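Local coordinates for protein LigF (Sphingobium sp. SYK-6, PDB 4XT0) that cleaves beta-aryl ether bonds during lignin degradation, as a glutathione-binding beta-etherase of the GST superfamily, at residues A59-D63 and G64-T68; R169-G172 and V173-R177; R232-R236 and P237-E241. All blocks are in the same frame, centred on the assembly; numbering follows the deposited sequence.

Interaction 1 (A59-D63 and G64-T68); sequences ALWHD and GKVVT
L60 and V67 face each other in a beta hairpin whose two-residue type I' turn runs from H62 to K65, and which forms one edge of the thioredoxin-like sheet within this chain. Their reciprocal backbone bonds, L60 N to V67 O and V67 N to L60 O, are both 2.7 Å long and nearly straight, which identifies a hydrogen-bonded antiparallel pair. H62 and K65 make the next such pair, with H62 N to K65 O at 2.7 Å. The returning bond, K65 N to H62 O, is looser at 3.0 Å and reaches the acceptor from 64° above its carbonyl plane, unlike the three other bonds, which lie in the plane. G64 has a phi of 94°, in a region suited to glycine.

L60, H62, V67 and K65 occupy one face of the hairpin. There L60 CB and V67 CB lie 4.2 Å apart, L60 and V67 pack on I73 of helix 70-80, and H62 ND1 is hydrogen-bonded to the hydroxyl of Y76. K65 and V67 also pack on F94 of the second subunit.

A59, W61, V66 and T68 hold the other face. A59 CB approaches V66 CG1 at 4.2 Å, while the W61 and V66 side chains cross at about a right angle, W61 CD1 to V66 CG2 measuring 4.0 Å. On the same face, W61 also touches Y9 of strand 6-10. With CG anti to the backbone nitrogen (chi1 -173°), the indole is carried along the hairpin to its turn, where the benzo part slides under the peptide before G64: G64 N stands over one face of the indole, displaced toward its rim, and comes within 3.2 Å of W61 CZ2.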
loop_
_atom_site.group_PDB
_atom_site.type_symbol
_atom_site.label_atom_id
_atom_site.label_comp_id
_atom_site.label_asym_id
_atom_site.label_seq_id
_atom_site.Cartn_x
_atom_site.Cartn_y
_atom_site.Cartn_z
ATOM N N ALA A 59 4.211 -2.751 -16.452
ATOM C CA ALA A 59 4.344 -4.196 -16.386
ATOM C C ALA A 59 5.756 -4.545 -16.853
ATOM O O ALA A 59 6.219 -4.019 -17.860
ATOM C CB ALA A 59 3.263 -4.889 -17.246
ATOM N N LEU A 60 6.461 -5.377 -16.088
ATOM C CA LEU A 60 7.801 -5.819 -16.489
ATOM C C LEU A 60 7.761 -7.232 -17.018
ATOM O O LEU A 60 7.209 -8.122 -16.378
ATOM C CB LEU A 60 8.792 -5.767 -15.322
ATOM C CG LEU A 60 10.220 -6.229 -15.686
ATOM C CD1 LEU A 60 10.990 -5.050 -16.294
ATOM C CD2 LEU A 60 10.970 -6.793 -14.477
ATOM N N TRP A 61 8.366 -7.436 -18.181
ATOM C CA TRP A 61 8.498 -8.769 -18.765
ATOM C C TRP A 61 9.951 -9.208 -18.617
ATOM O O TRP A 61 10.872 -8.497 -19.043
ATOM C CB TRP A 61 8.069 -8.735 -20.237
ATOM C CG TRP A 61 7.978 -10.053 -20.955
ATOM C CD1 TRP A 61 6.848 -10.795 -21.162
ATOM C CD2 TRP A 61 9.042 -10.752 -21.625
ATOM N NE1 TRP A 61 7.146 -11.913 -21.902
ATOM C CE2 TRP A 61 8.483 -11.911 -22.200
ATOM C CE3 TRP A 61 10.409 -10.507 -21.794
ATOM C CZ2 TRP A 61 9.247 -12.830 -22.930
ATOM C CZ3 TRP A 61 11.167 -11.420 -22.517
ATOM C CH2 TRP A 61 10.586 -12.570 -23.069
ATOM N N HIS A 62 10.170 -10.357 -17.989
ATOM C CA HIS A 62 11.538 -10.824 -17.772
ATOM C C HIS A 62 11.602 -12.317 -18.046
ATOM O O HIS A 62 11.117 -13.129 -17.256
ATOM C CB HIS A 62 12.020 -10.480 -16.357
ATOM C CG HIS A 62 13.396 -10.990 -16.043
ATOM N ND1 HIS A 62 13.781 -11.335 -14.769
ATOM C CD2 HIS A 62 14.466 -11.217 -16.842
ATOM C CE1 HIS A 62 15.039 -11.757 -14.790
ATOM N NE2 HIS A 62 15.474 -11.699 -16.038
ATOM N N ASP A 63 12.151 -12.655 -19.213
ATOM C CA ASP A 63 12.304 -14.038 -19.647
ATOM C C ASP A 63 10.981 -14.791 -19.668
ATOM O O ASP A 63 10.931 -15.968 -19.322
ATOM C CB ASP A 63 13.294 -14.772 -18.746
ATOM C CG ASP A 63 14.733 -14.445 -19.076
ATOM O OD1 ASP A 63 15.029 -14.208 -20.263
ATOM O OD2 ASP A 63 15.567 -14.432 -18.149
ATOM N N GLY A 64 9.911 -14.115 -20.065
ATOM C CA GLY A 64 8.613 -14.765 -20.155
ATOM C C GLY A 64 7.743 -14.606 -18.918
ATOM O O GLY A 64 6.582 -15.005 -18.911
ATOM N N LYS A 65 8.308 -14.030 -17.866
ATOM C CA LYS A 65 7.555 -13.800 -16.641
ATOM C C LYS A 65 7.133 -12.333 -16.576
ATOM O O LYS A 65 7.930 -11.439 -16.859
ATOM C CB LYS A 65 8.391 -14.191 -15.409
ATOM C CG LYS A 65 8.779 -15.676 -15.385
ATOM C CD LYS A 65 9.750 -15.996 -14.243
ATOM C CE LYS A 65 9.978 -17.510 -14.129
ATOM N NZ LYS A 65 10.923 -17.909 -13.034
ATOM N N VAL A 66 5.878 -12.082 -16.210
ATOM C CA VAL A 66 5.406 -10.703 -16.065
ATOM C C VAL A 66 5.295 -10.283 -14.595
ATOM O O VAL A 66 4.640 -10.950 -13.801
ATOM C CB VAL A 66 4.041 -10.515 -16.733
ATOM C CG1 VAL A 66 3.596 -9.063 -16.597
ATOM C CG2 VAL A 66 4.118 -10.939 -18.193
ATOM N N VAL A 67 5.961 -9.190 -14.247
ATOM C CA VAL A 67 5.885 -8.608 -12.918
ATOM C C VAL A 67 5.071 -7.303 -13.004
ATOM O O VAL A 67 5.356 -6.438 -13.842
ATOM C CB VAL A 67 7.316 -8.342 -12.346
ATOM C CG1 VAL A 67 7.241 -7.768 -10.919
ATOM C CG2 VAL A 67 8.130 -9.639 -12.377
ATOM N N THR A 68 4.047 -7.170 -12.159
ATOM C CA THR A 68 3.258 -5.936 -12.107
ATOM C C THR A 68 3.306 -5.292 -10.717
ATOM O O THR A 68 3.881 -5.879 -9.781
ATOM C CB THR A 68 1.776 -6.176 -12.455
ATOM O OG1 THR A 68 1.212 -7.065 -11.490
ATOM C CG2 THR A 68 1.615 -6.778 -13.859
#

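Interaction 2 (R169-G172 and V173-R177); sequences RKVG and VSVAR
R169 and V173 stand one turn apart on helix 161-182, their side chains lying side by side and pointing the same way. V173 CG2 meets the guanidinium at its edge, close to the plane, 4.2 Å from R169 NE. Two torsions bring the group there: CG starts anti to the backbone nitrogen (chi1 -170°), and a bend at chi3 (85°) brings NE beside the valine methyl. The same V173 methyl lies 3.5 Å from R169 O, the acceptor that takes V173 N in the routine i to i+4 bond. The charged end has other partners: NH1 forms a salt bridge with E166, and NH2 another with E147 of the second subunit.

S174 is turned quite differently, back onto the helix that carries it. Its OG sits beside its own backbone nitrogen and anti to the carbonyl carbon (chi1 -65°), from where it donates to K170 O at 2.9 Å. That oxygen also receives S174 N at 2.8 Å, and the two donors arrive from opposite faces of the carbonyl plane. Y109 and F110 of helix 93-121 pack round the serine, within the all-helical C-terminal domain of the GST fold. The K170 amine is directed to E167 in a salt bridge.

V171 and V175 are the apolar counterpart, buried with V171 against F214 and V175 against V218 and T223. Their methyls barely meet, V171 CG1 to V175 CG2 being 4.5 Å; V175 CG2 is closer to V171 O, at 3.6 Å.

The chemistry thus divides round the helix. Glutamates engage the charged ends of R169 and K170, whereas the hydroxyl of S174 finds its acceptor in the local backbone, so that this buried polar atom is satisfied by a carbonyl one turn back.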
loop_
_atom_site.group_PDB
_atom_site.type_symbol
_atom_site.label_atom_id
_atom_site.label_comp_id
_atom_site.label_asym_id
_atom_site.label_seq_id
_atom_site.Cartn_x
_atom_site.Cartn_y
_atom_site.Cartn_z
ATOM N N ARG A 169 -6.553 18.788 0.204
ATOM C CA ARG A 169 -6.020 18.820 1.573
ATOM C C ARG A 169 -4.978 17.734 1.816
ATOM O O ARG A 169 -3.979 17.963 2.497
ATOM C CB ARG A 169 -7.112 18.668 2.635
ATOM C CG ARG A 169 -6.541 18.954 4.037
ATOM C CD ARG A 169 -7.265 18.288 5.195
ATOM N NE ARG A 169 -6.799 16.934 5.446
ATOM C CZ ARG A 169 -7.560 15.867 5.266
ATOM N NH1 ARG A 169 -8.805 16.035 4.849
ATOM N NH2 ARG A 169 -7.089 14.651 5.501
ATOM N N LYS A 170 -5.218 16.541 1.285
ATOM C CA LYS A 170 -4.278 15.445 1.475
ATOM C C LYS A 170 -2.960 15.699 0.731
ATOM O O LYS A 170 -1.886 15.301 1.195
ATOM C CB LYS A 170 -4.914 14.128 1.035
ATOM C CG LYS A 170 -5.872 13.552 2.071
ATOM C CD LYS A 170 -7.187 13.134 1.454
ATOM C CE LYS A 170 -7.087 11.783 0.796
ATOM N NZ LYS A 170 -8.363 11.375 0.147
ATOM N N VAL A 171 -3.037 16.373 -0.415
ATOM C CA VAL A 171 -1.819 16.758 -1.114
ATOM C C VAL A 171 -1.001 17.663 -0.190
ATOM O O VAL A 171 0.211 17.494 -0.058
ATOM C CB VAL A 171 -2.107 17.482 -2.464
ATOM C CG1 VAL A 171 -0.814 17.991 -3.083
ATOM C CG2 VAL A 171 -2.806 16.547 -3.435
ATOM N N GLY A 172 -1.675 18.607 0.460
ATOM C CA GLY A 172 -1.020 19.487 1.405
ATOM C C GLY A 172 -0.359 18.704 2.521
ATOM O O GLY A 172 0.802 18.944 2.840
ATOM N N VAL A 173 -1.090 17.760 3.110
ATOM C CA VAL A 173 -0.522 16.881 4.133
ATOM C C VAL A 173 0.711 16.173 3.599
ATOM O O VAL A 173 1.733 16.099 4.288
ATOM C CB VAL A 173 -1.534 15.820 4.627
ATOM C CG1 VAL A 173 -0.830 14.767 5.473
ATOM C CG2 VAL A 173 -2.640 16.473 5.420
ATOM N N SER A 174 0.622 15.679 2.362
ATOM C CA SER A 174 1.703 14.889 1.770
ATOM C C SER A 174 2.970 15.705 1.588
ATOM O O SER A 174 4.076 15.245 1.872
ATOM C CB SER A 174 1.281 14.309 0.413
ATOM O OG SER A 174 0.221 13.380 0.546
ATOM N N VAL A 175 2.796 16.920 1.091
ATOM C CA VAL A 175 3.908 17.823 0.837
ATOM C C VAL A 175 4.566 18.304 2.143
ATOM O O VAL A 175 5.794 18.421 2.216
ATOM C CB VAL A 175 3.421 19.025 -0.015
ATOM C CG1 VAL A 175 4.309 20.234 0.171
ATOM C CG2 VAL A 175 3.333 18.607 -1.477
ATOM N N ALA A 176 3.755 18.580 3.166
ATOM C CA ALA A 176 4.282 18.930 4.483
ATOM C C ALA A 176 5.116 17.779 5.064
ATOM O O ALA A 176 6.156 18.004 5.678
ATOM C CB ALA A 176 3.144 19.303 5.449
ATOM N N ARG A 177 4.670 16.544 4.861
ATOM C CA ARG A 177 5.399 15.401 5.412
ATOM C C ARG A 177 6.779 15.252 4.761
ATOM O O ARG A 177 7.770 14.951 5.429
ATOM C CB ARG A 177 4.596 14.114 5.232
ATOM C CG ARG A 177 5.326 12.879 5.736
ATOM C CD ARG A 177 5.611 12.998 7.233
ATOM N NE ARG A 177 6.429 11.885 7.699
ATOM C CZ ARG A 177 7.755 11.900 7.739
ATOM N NH1 ARG A 177 8.419 12.985 7.354
ATOM N NH2 ARG A 177 8.415 10.831 8.168
#

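Interaction 3 (R232-R236 and P237-E241); sequences RINAR and PAIKE
I233 and I239 provide the apolar part of the junction between helices 224-235 and 237-244. Their side chains cross obliquely, I233 CG2 meeting I239 CG1 at 3.9 Å, and the isoleucine of the second helix leans on main chain as well: I239 CB is 3.3 Å from I233 O, and I239 CG2 is 4.1 Å from N234 CA. F201 of helix 195-204 packs on I233 and N234, while A22 of helix 15-26 meets I239.

Among the backbone hydrogen bonds, R236 O is the focus. It accepts K240 N at 3.0 Å in an almost straight bond (176°), the first full turn of the new helix; I239 N adds a weak bond to the same oxygen. On the other side of the break, R236 N still donates to I233 O at 3.1 Å, so this one residue is joined to both helices. Its psi of 136° turns the chain between them.

Polar and charged side chains complete the joint. K240 runs back over the end of the preceding helix, its CG 3.2 Å from N234 O. A final bend at chi4 (-64°) brings NZ within 3.2 Å of that oxygen, where it makes a weak hydrogen bond; the aliphatic part, through CE, also rests near A235 CA. R236 sends its guanidinium away from the junction, to a salt bridge with E26 and a cation-pi contact with Y193. N234 ND2 is hydrogen-bonded to N205 OD1.

R236 in the N-cap position and P237 as first residue of the next helix, where the proline's missing N-H costs no helical bond, mark a helix-helix junction with an N-cap residue followed by proline, in the C-terminal helical domain of the GST fold.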
loop_
_atom_site.group_PDB
_atom_site.type_symbol
_atom_site.label_atom_id
_atom_site.label_comp_id
_atom_site.label_asym_id
_atom_site.label_seq_id
_atom_site.Cartn_x
_atom_site.Cartn_y
_atom_site.Cartn_z
ATOM N N ARG A 232 17.914 17.954 -6.983
ATOM C CA ARG A 232 18.963 16.970 -6.741
ATOM C C ARG A 232 18.743 15.703 -7.585
ATOM O O ARG A 232 19.639 15.232 -8.293
ATOM C CB ARG A 232 18.983 16.652 -5.230
ATOM C CG ARG A 232 19.927 15.576 -4.735
ATOM C CD ARG A 232 19.964 15.554 -3.182
ATOM N NE ARG A 232 20.237 16.889 -2.637
ATOM C CZ ARG A 232 19.402 17.580 -1.859
ATOM N NH1 ARG A 232 18.242 17.057 -1.477
ATOM N NH2 ARG A 232 19.739 18.794 -1.439
ATOM N N ILE A 233 17.539 15.159 -7.526
ATOM C CA ILE A 233 17.254 13.936 -8.262
ATOM C C ILE A 233 17.275 14.213 -9.767
ATOM O O ILE A 233 17.821 13.426 -10.544
ATOM C CB ILE A 233 15.910 13.337 -7.824
ATOM C CG1 ILE A 233 15.992 12.987 -6.339
ATOM C CG2 ILE A 233 15.579 12.109 -8.646
ATOM C CD1 ILE A 233 14.717 12.468 -5.770
ATOM N N ASN A 234 16.720 15.352 -10.171
ATOM C CA ASN A 234 16.740 15.738 -11.578
ATOM C C ASN A 234 18.153 15.965 -12.145
ATOM O O ASN A 234 18.351 15.923 -13.361
ATOM C CB ASN A 234 15.892 16.999 -11.783
ATOM C CG ASN A 234 14.441 16.674 -12.102
ATOM O OD1 ASN A 234 14.158 15.957 -13.054
ATOM N ND2 ASN A 234 13.522 17.202 -11.312
ATOM N N ALA A 235 19.131 16.206 -11.271
ATOM C CA ALA A 235 20.512 16.376 -11.716
ATOM C C ALA A 235 21.276 15.046 -11.876
ATOM O O ALA A 235 22.367 15.018 -12.458
ATOM C CB ALA A 235 21.259 17.289 -10.753
ATOM N N ARG A 236 20.724 13.952 -11.348
ATOM C CA ARG A 236 21.391 12.648 -11.430
ATOM C C ARG A 236 21.493 12.209 -12.881
ATOM O O ARG A 236 20.530 12.346 -13.622
ATOM C CB ARG A 236 20.643 11.586 -10.616
ATOM C CG ARG A 236 20.535 11.891 -9.124
ATOM C CD ARG A 236 19.775 10.782 -8.384
ATOM N NE ARG A 236 20.394 9.468 -8.573
ATOM C CZ ARG A 236 21.361 8.989 -7.796
ATOM N NH1 ARG A 236 21.801 9.709 -6.772
ATOM N NH2 ARG A 236 21.878 7.789 -8.030
ATOM N N PRO A 237 22.664 11.683 -13.293
ATOM C CA PRO A 237 22.860 11.276 -14.692
ATOM C C PRO A 237 21.832 10.255 -15.199
ATOM O O PRO A 237 21.388 10.379 -16.335
ATOM C CB PRO A 237 24.271 10.679 -14.681
ATOM C CG PRO A 237 24.969 11.452 -13.594
ATOM C CD PRO A 237 23.918 11.603 -12.522
ATOM N N ALA A 238 21.462 9.272 -14.384
ATOM C CA ALA A 238 20.508 8.250 -14.814
ATOM C C ALA A 238 19.103 8.829 -14.994
ATOM O O ALA A 238 18.343 8.369 -15.853
ATOM C CB ALA A 238 20.469 7.078 -13.804
ATOM N N ILE A 239 18.755 9.830 -14.183
ATOM C CA ILE A 239 17.443 10.474 -14.291
ATOM C C ILE A 239 17.382 11.368 -15.526
ATOM O O ILE A 239 16.394 11.343 -16.272
ATOM C CB ILE A 239 17.108 11.302 -13.026
ATOM C CG1 ILE A 239 17.025 10.393 -11.783
ATOM C CG2 ILE A 239 15.812 12.072 -13.208
ATOM C CD1 ILE A 239 15.963 9.279 -11.843
ATOM N N LYS A 240 18.440 12.146 -15.760
ATOM C CA LYS A 240 18.539 12.910 -17.006
ATOM C C LYS A 240 18.509 11.970 -18.214
ATOM O O LYS A 240 17.838 12.258 -19.206
ATOM C CB LYS A 240 19.808 13.772 -17.040
ATOM C CG LYS A 240 19.779 14.969 -16.102
ATOM C CD LYS A 240 20.963 15.899 -16.347
ATOM C CE LYS A 240 21.021 17.041 -15.322
ATOM N NZ LYS A 240 19.846 17.974 -15.377
ATOM N N GLU A 241 19.217 10.842 -18.133
ATOM C CA GLU A 241 19.203 9.875 -19.236
ATOM C C GLU A 241 17.789 9.332 -19.500
ATOM O O GLU A 241 17.382 9.167 -20.653
ATOM C CB GLU A 241 20.152 8.712 -18.954
ATOM C CG GLU A 241 20.253 7.711 -20.101
ATOM C CD GLU A 241 20.973 6.432 -19.698
ATOM O OE1 GLU A 241 21.322 6.298 -18.506
ATOM O OE2 GLU A 241 21.185 5.561 -20.570
#

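Interaction 1 belongs to the thioredoxin-like N-terminal domain, whereas interactions 2 and 3 lie in the helical C-terminal one. The centres of interactions 1 and 2 are 34 Å apart, on opposite sides of the chain's centre, yet both reach the second subunit. Interaction 3, 26 Å from the first and 25 Å from the second between centres, touches no other protein chain. No two contacts meet; even interactions 2 and 3 are separated by about 13 Å at their nearest atoms. Interaction 1 is next to the glutathione pocket: the T68 side chain is about 6 Å from bound glutathione, and pocket residues E69 and S70 follow directly. The V173 side chain is about 14 Å from bound glutathione.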